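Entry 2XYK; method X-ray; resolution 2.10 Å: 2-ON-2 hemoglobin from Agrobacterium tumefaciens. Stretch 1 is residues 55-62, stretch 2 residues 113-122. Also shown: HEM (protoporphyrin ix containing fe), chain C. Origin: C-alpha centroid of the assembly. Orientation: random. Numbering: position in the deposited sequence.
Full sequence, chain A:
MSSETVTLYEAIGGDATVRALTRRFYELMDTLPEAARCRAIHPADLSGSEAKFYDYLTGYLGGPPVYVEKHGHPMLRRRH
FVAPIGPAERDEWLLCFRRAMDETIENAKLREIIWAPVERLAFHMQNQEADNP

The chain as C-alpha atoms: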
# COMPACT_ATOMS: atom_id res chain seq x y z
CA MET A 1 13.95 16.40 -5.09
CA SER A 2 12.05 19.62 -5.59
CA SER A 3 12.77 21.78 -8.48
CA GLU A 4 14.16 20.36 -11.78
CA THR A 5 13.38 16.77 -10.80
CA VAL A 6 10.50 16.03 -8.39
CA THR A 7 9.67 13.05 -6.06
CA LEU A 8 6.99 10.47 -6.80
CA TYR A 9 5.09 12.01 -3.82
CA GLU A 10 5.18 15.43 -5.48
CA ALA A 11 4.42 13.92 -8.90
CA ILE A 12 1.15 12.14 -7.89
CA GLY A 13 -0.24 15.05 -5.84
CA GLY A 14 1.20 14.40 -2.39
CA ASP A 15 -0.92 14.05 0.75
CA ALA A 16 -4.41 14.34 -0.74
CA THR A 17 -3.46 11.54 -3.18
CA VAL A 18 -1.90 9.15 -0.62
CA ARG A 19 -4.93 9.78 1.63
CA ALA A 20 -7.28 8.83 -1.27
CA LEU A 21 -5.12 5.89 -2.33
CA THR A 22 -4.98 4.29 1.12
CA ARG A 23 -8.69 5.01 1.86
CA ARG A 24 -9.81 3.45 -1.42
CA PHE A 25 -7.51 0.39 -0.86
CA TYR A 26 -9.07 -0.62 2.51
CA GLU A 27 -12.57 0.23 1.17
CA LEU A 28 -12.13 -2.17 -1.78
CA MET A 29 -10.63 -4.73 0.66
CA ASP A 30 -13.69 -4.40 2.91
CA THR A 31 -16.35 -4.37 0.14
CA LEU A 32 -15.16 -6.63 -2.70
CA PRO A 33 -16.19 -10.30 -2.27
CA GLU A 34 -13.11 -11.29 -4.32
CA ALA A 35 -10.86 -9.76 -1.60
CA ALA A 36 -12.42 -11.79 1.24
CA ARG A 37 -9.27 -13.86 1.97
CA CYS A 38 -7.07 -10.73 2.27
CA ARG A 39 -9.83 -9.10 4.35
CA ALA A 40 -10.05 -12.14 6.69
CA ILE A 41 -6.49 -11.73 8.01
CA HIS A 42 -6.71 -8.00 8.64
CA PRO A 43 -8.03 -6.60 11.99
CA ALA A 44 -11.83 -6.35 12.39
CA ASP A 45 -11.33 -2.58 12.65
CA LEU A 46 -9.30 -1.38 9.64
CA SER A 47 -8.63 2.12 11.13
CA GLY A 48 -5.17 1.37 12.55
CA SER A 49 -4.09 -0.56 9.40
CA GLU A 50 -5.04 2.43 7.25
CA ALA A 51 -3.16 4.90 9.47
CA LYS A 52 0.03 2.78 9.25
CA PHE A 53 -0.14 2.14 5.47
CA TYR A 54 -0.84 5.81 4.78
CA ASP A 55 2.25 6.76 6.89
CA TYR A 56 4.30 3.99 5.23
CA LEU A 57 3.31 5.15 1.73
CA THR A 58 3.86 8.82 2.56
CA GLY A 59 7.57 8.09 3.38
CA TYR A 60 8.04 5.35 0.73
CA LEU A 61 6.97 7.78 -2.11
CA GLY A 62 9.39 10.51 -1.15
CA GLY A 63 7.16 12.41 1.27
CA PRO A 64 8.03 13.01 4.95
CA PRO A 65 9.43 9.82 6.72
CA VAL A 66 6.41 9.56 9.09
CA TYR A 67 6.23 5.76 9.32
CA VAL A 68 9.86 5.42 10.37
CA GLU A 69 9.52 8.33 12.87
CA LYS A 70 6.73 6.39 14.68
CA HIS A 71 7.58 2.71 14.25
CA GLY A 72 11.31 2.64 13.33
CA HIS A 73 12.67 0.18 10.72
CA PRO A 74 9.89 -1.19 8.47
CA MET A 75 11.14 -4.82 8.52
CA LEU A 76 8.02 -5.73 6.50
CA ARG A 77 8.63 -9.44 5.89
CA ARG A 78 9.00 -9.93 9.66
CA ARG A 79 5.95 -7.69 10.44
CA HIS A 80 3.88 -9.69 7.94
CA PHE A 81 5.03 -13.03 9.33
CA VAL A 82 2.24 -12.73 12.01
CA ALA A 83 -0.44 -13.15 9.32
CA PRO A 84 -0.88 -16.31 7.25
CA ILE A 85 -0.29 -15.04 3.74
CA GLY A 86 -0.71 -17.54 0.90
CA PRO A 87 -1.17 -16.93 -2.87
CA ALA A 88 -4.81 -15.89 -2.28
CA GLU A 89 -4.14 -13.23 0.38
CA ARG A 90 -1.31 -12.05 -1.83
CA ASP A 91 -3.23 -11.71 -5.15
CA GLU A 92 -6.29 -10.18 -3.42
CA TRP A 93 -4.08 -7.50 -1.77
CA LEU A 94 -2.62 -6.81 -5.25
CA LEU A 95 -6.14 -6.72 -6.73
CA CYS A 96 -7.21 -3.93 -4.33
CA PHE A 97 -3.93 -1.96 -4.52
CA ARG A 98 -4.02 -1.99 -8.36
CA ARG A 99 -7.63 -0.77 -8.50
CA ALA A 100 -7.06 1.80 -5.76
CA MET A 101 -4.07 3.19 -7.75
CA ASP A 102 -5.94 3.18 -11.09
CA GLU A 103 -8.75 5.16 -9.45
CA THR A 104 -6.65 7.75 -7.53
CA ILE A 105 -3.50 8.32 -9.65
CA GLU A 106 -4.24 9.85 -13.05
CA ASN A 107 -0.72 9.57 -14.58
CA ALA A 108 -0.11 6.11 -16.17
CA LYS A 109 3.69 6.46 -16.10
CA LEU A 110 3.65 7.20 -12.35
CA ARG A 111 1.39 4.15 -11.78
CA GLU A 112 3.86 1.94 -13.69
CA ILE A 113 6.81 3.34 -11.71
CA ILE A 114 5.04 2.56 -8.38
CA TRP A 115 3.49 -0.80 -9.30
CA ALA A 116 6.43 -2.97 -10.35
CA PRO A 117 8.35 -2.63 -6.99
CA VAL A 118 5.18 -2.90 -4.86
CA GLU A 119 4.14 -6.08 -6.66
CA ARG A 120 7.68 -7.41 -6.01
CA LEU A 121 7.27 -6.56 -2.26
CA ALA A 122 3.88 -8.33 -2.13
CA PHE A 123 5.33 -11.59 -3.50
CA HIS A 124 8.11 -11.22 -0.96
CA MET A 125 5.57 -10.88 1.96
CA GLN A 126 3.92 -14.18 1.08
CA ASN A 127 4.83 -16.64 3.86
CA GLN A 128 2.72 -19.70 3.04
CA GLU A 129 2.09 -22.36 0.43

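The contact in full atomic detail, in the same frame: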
# COMPACT_ATOMS: atom_id res chain seq x y z
N ASP A 55 0.94 6.26 6.43
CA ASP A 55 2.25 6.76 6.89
C ASP A 55 3.40 6.07 6.14
O ASP A 55 4.37 6.72 5.77
CB ASP A 55 2.47 6.51 8.39
CG ASP A 55 1.68 7.45 9.30
OD1 ASP A 55 1.06 8.44 8.79
OD2 ASP A 55 1.64 7.16 10.52
N TYR A 56 3.28 4.75 5.97
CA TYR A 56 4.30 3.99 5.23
C TYR A 56 4.40 4.52 3.80
O TYR A 56 5.50 4.73 3.30
CB TYR A 56 4.02 2.48 5.20
CG TYR A 56 5.06 1.75 4.35
CD1 TYR A 56 6.28 1.38 4.91
CD2 TYR A 56 4.87 1.51 2.98
CE1 TYR A 56 7.28 0.76 4.15
CE2 TYR A 56 5.88 0.88 2.18
CZ TYR A 56 7.07 0.50 2.81
OH TYR A 56 8.08 -0.11 2.12
N LEU A 57 3.27 4.72 3.14
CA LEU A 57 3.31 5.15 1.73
C LEU A 57 3.79 6.61 1.57
O LEU A 57 4.48 6.94 0.61
CB LEU A 57 1.95 4.93 1.06
CG LEU A 57 1.62 3.50 0.62
CD1 LEU A 57 0.19 3.50 0.06
CD2 LEU A 57 2.60 2.97 -0.44
N THR A 58 3.41 7.46 2.52
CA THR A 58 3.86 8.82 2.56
C THR A 58 5.40 8.87 2.48
O THR A 58 5.94 9.55 1.61
CB THR A 58 3.27 9.52 3.83
OG1 THR A 58 1.84 9.57 3.71
CG2 THR A 58 3.79 10.94 4.00
N GLY A 59 6.09 8.16 3.38
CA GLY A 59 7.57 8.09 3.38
C GLY A 59 8.14 7.37 2.15
O GLY A 59 9.02 7.91 1.46
N TYR A 60 7.63 6.16 1.89
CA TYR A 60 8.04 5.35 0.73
C TYR A 60 8.05 6.13 -0.64
O TYR A 60 8.92 5.89 -1.50
CB TYR A 60 7.13 4.11 0.64
CG TYR A 60 7.42 3.22 -0.54
CD1 TYR A 60 8.44 2.25 -0.48
CD2 TYR A 60 6.70 3.35 -1.72
CE1 TYR A 60 8.72 1.42 -1.57
CE2 TYR A 60 6.97 2.53 -2.83
CZ TYR A 60 7.98 1.57 -2.75
OH TYR A 60 8.23 0.77 -3.85
N LEU A 61 7.10 7.04 -0.83
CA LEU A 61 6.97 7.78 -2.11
C LEU A 61 7.78 9.07 -2.17
O LEU A 61 7.76 9.80 -3.16
CB LEU A 61 5.49 8.05 -2.42
CG LEU A 61 4.61 6.81 -2.65
CD1 LEU A 61 3.13 7.11 -2.51
CD2 LEU A 61 4.93 6.19 -4.00
N GLY A 62 8.51 9.36 -1.11
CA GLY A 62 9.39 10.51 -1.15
C GLY A 62 8.85 11.66 -0.33
O GLY A 62 9.46 12.71 -0.28
N ILE A 113 5.66 3.19 -12.61
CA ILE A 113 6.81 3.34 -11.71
C ILE A 113 6.53 2.77 -10.29
O ILE A 113 7.37 2.11 -9.72
CB ILE A 113 7.32 4.80 -11.64
CG1 ILE A 113 8.12 5.14 -12.92
CG2 ILE A 113 8.23 4.99 -10.43
CD1 ILE A 113 8.03 6.62 -13.36
N ILE A 114 5.33 2.99 -9.75
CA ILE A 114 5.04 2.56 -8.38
C ILE A 114 4.77 1.06 -8.31
O ILE A 114 5.19 0.41 -7.36
CB ILE A 114 3.82 3.31 -7.78
CG1 ILE A 114 4.14 4.78 -7.55
CG2 ILE A 114 3.38 2.68 -6.45
CD1 ILE A 114 2.86 5.62 -7.33
N TRP A 115 4.05 0.55 -9.31
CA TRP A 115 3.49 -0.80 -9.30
C TRP A 115 4.52 -1.92 -9.31
O TRP A 115 4.42 -2.86 -8.51
CB TRP A 115 2.56 -1.00 -10.50
CG TRP A 115 2.11 -2.43 -10.66
CD1 TRP A 115 2.55 -3.34 -11.60
CD2 TRP A 115 1.14 -3.12 -9.86
NE1 TRP A 115 1.90 -4.55 -11.42
CE2 TRP A 115 1.03 -4.44 -10.36
CE3 TRP A 115 0.36 -2.75 -8.74
CZ2 TRP A 115 0.17 -5.39 -9.79
CZ3 TRP A 115 -0.50 -3.69 -8.18
CH2 TRP A 115 -0.59 -4.99 -8.71
N ALA A 116 5.48 -1.85 -10.24
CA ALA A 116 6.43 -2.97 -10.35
C ALA A 116 7.13 -3.33 -9.00
O ALA A 116 7.10 -4.49 -8.59
CB ALA A 116 7.45 -2.74 -11.50
N PRO A 117 7.72 -2.34 -8.28
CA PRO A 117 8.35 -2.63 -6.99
C PRO A 117 7.38 -3.04 -5.86
O PRO A 117 7.77 -3.81 -5.00
CB PRO A 117 9.02 -1.30 -6.62
CG PRO A 117 9.20 -0.58 -7.93
CD PRO A 117 7.90 -0.92 -8.63
N VAL A 118 6.16 -2.52 -5.86
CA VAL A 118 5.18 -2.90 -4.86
C VAL A 118 4.76 -4.36 -5.11
O VAL A 118 4.60 -5.14 -4.17
CB VAL A 118 3.93 -1.99 -4.91
CG1 VAL A 118 2.68 -2.66 -4.24
CG2 VAL A 118 4.22 -0.61 -4.28
N GLU A 119 4.55 -4.73 -6.38
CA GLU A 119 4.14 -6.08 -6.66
C GLU A 119 5.27 -7.04 -6.27
O GLU A 119 4.98 -8.12 -5.74
CB GLU A 119 3.72 -6.26 -8.13
CG GLU A 119 3.63 -7.73 -8.50
CD GLU A 119 3.39 -7.99 -9.96
OE1 GLU A 119 4.18 -7.51 -10.80
OE2 GLU A 119 2.41 -8.70 -10.26
N ARG A 120 6.53 -6.66 -6.53
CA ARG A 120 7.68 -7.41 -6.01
C ARG A 120 7.64 -7.58 -4.47
O ARG A 120 7.87 -8.67 -3.97
CB ARG A 120 9.01 -6.74 -6.40
CG ARG A 120 9.42 -6.94 -7.87
CD ARG A 120 10.67 -6.09 -8.21
NE ARG A 120 11.77 -6.42 -7.29
CZ ARG A 120 13.05 -6.08 -7.45
NH1 ARG A 120 13.45 -5.39 -8.53
NH2 ARG A 120 13.94 -6.45 -6.53
N LEU A 121 7.35 -6.49 -3.74
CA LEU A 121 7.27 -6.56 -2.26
C LEU A 121 6.18 -7.53 -1.81
O LEU A 121 6.37 -8.30 -0.86
CB LEU A 121 7.02 -5.17 -1.65
CG LEU A 121 8.20 -4.21 -1.48
CD1 LEU A 121 7.71 -2.89 -0.86
CD2 LEU A 121 9.32 -4.83 -0.63
N ALA A 122 5.03 -7.49 -2.51
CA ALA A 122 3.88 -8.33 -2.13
C ALA A 122 4.22 -9.81 -2.24
O ALA A 122 3.85 -10.59 -1.37
CB ALA A 122 2.65 -8.00 -2.98
CHA HEM C . 0.50 -4.54 7.73
CHB HEM C . -1.38 -8.00 4.77
CHC HEM C . 1.80 -6.59 1.34
CHD HEM C . 2.72 -2.56 3.85
C1A HEM C . -0.22 -5.63 7.25
C2A HEM C . -1.10 -6.48 8.03
C3A HEM C . -1.61 -7.43 7.24
C4A HEM C . -1.09 -7.22 5.90
CMA HEM C . -2.59 -8.59 7.60
CAA HEM C . -1.36 -6.27 9.55
CBA HEM C . -2.36 -5.10 9.68
CGA HEM C . -2.28 -4.32 10.99
O1A HEM C . -1.32 -4.45 11.81
O2A HEM C . -3.20 -3.50 11.24
C1B HEM C . -0.66 -7.96 3.58
C2B HEM C . -0.77 -8.85 2.43
C3B HEM C . 0.12 -8.44 1.50
C4B HEM C . 0.81 -7.28 2.02
CMB HEM C . -1.74 -10.04 2.28
CAB HEM C . 0.41 -9.03 0.09
CBB HEM C . 1.10 -10.17 -0.02
C1C HEM C . 2.30 -5.36 1.68
C2C HEM C . 3.15 -4.54 0.87
C3C HEM C . 3.41 -3.41 1.54
C4C HEM C . 2.72 -3.50 2.83
CMC HEM C . 3.62 -4.98 -0.54
CAC HEM C . 4.29 -2.22 1.06
CBC HEM C . 4.03 -1.61 -0.12
C1D HEM C . 2.31 -2.73 5.16
C2D HEM C . 2.60 -1.85 6.28
C3D HEM C . 1.91 -2.47 7.49
C4D HEM C . 1.27 -3.66 6.99
CMD HEM C . 3.44 -0.55 6.25
CAD HEM C . 1.91 -1.94 8.94
CBD HEM C . 3.13 -2.62 9.57
CGD HEM C . 3.19 -2.38 11.07
O1D HEM C . 2.50 -3.08 11.84
O2D HEM C . 3.94 -1.46 11.46
NA HEM C . -0.24 -6.10 5.96
NB HEM C . 0.30 -7.01 3.28
NC HEM C . 2.07 -4.72 2.87
ND HEM C . 1.51 -3.76 5.62
FE HEM C . 0.95 -5.39 4.44
O HOH W 1 7.02 1.42 -5.81
O HOH W 2 -0.49 -4.26 3.81

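No direct hydrogen bond joins these two helices; the polar link between them is a single water. Water 1 lies 2.4 Å from Tyr60 OH, a very short approach, and donates a hydrogen bond to Ile114 O at 2.6 Å. Ile114 O also accepts a weak bond from Val118 N at 3.4 Å. The helix kinks next door, where Pro117, having no amide hydrogen, cannot bond back to the Ile113 carbonyl.

The helix axes come no closer than 13.7 Å, with 123° between their directions, so across the wide part of the gap it is the tyrosines of the first helix that reach over, and only 240 Å² is buried in total. Tyr60 does most of this work. Its CA-to-CB bond points toward the partner helix, and with chi1 at t the ring extends until OH lies 3.5 Å from Pro117 CB. The same ring meets Val118 and Leu121 obliquely, with CE2 4.4 Å from Val118 CG2 and CE1 4.5 Å from Leu121 CD1. One tyrosine therefore combines apolar packing with the water bridge.

Leu61 and Ile114 make the purely aliphatic contact, Leu61 CD2 to Ile114 CG1 at 3.9 Å. Both CA-to-CB bonds point sideways, and the end of Leu61 turns nearer. Just beyond, Gly62 closes the helix in a Schellman motif, its N bonded to Gly59 O at 3.0 Å; its positive phi would jam a CB against the preceding carbonyl.

One turn before Tyr60, Tyr56 repeats the t rotamer and brings OH to 4.1 Å from Leu121 CD1. Here the heme becomes a third partner: HEM CMD lies 3.3 Å from Tyr56 CB, and HEM CMC lies 3.6 Å from Leu121 CB. Leu121 thus packs against both tyrosines and the cofactor.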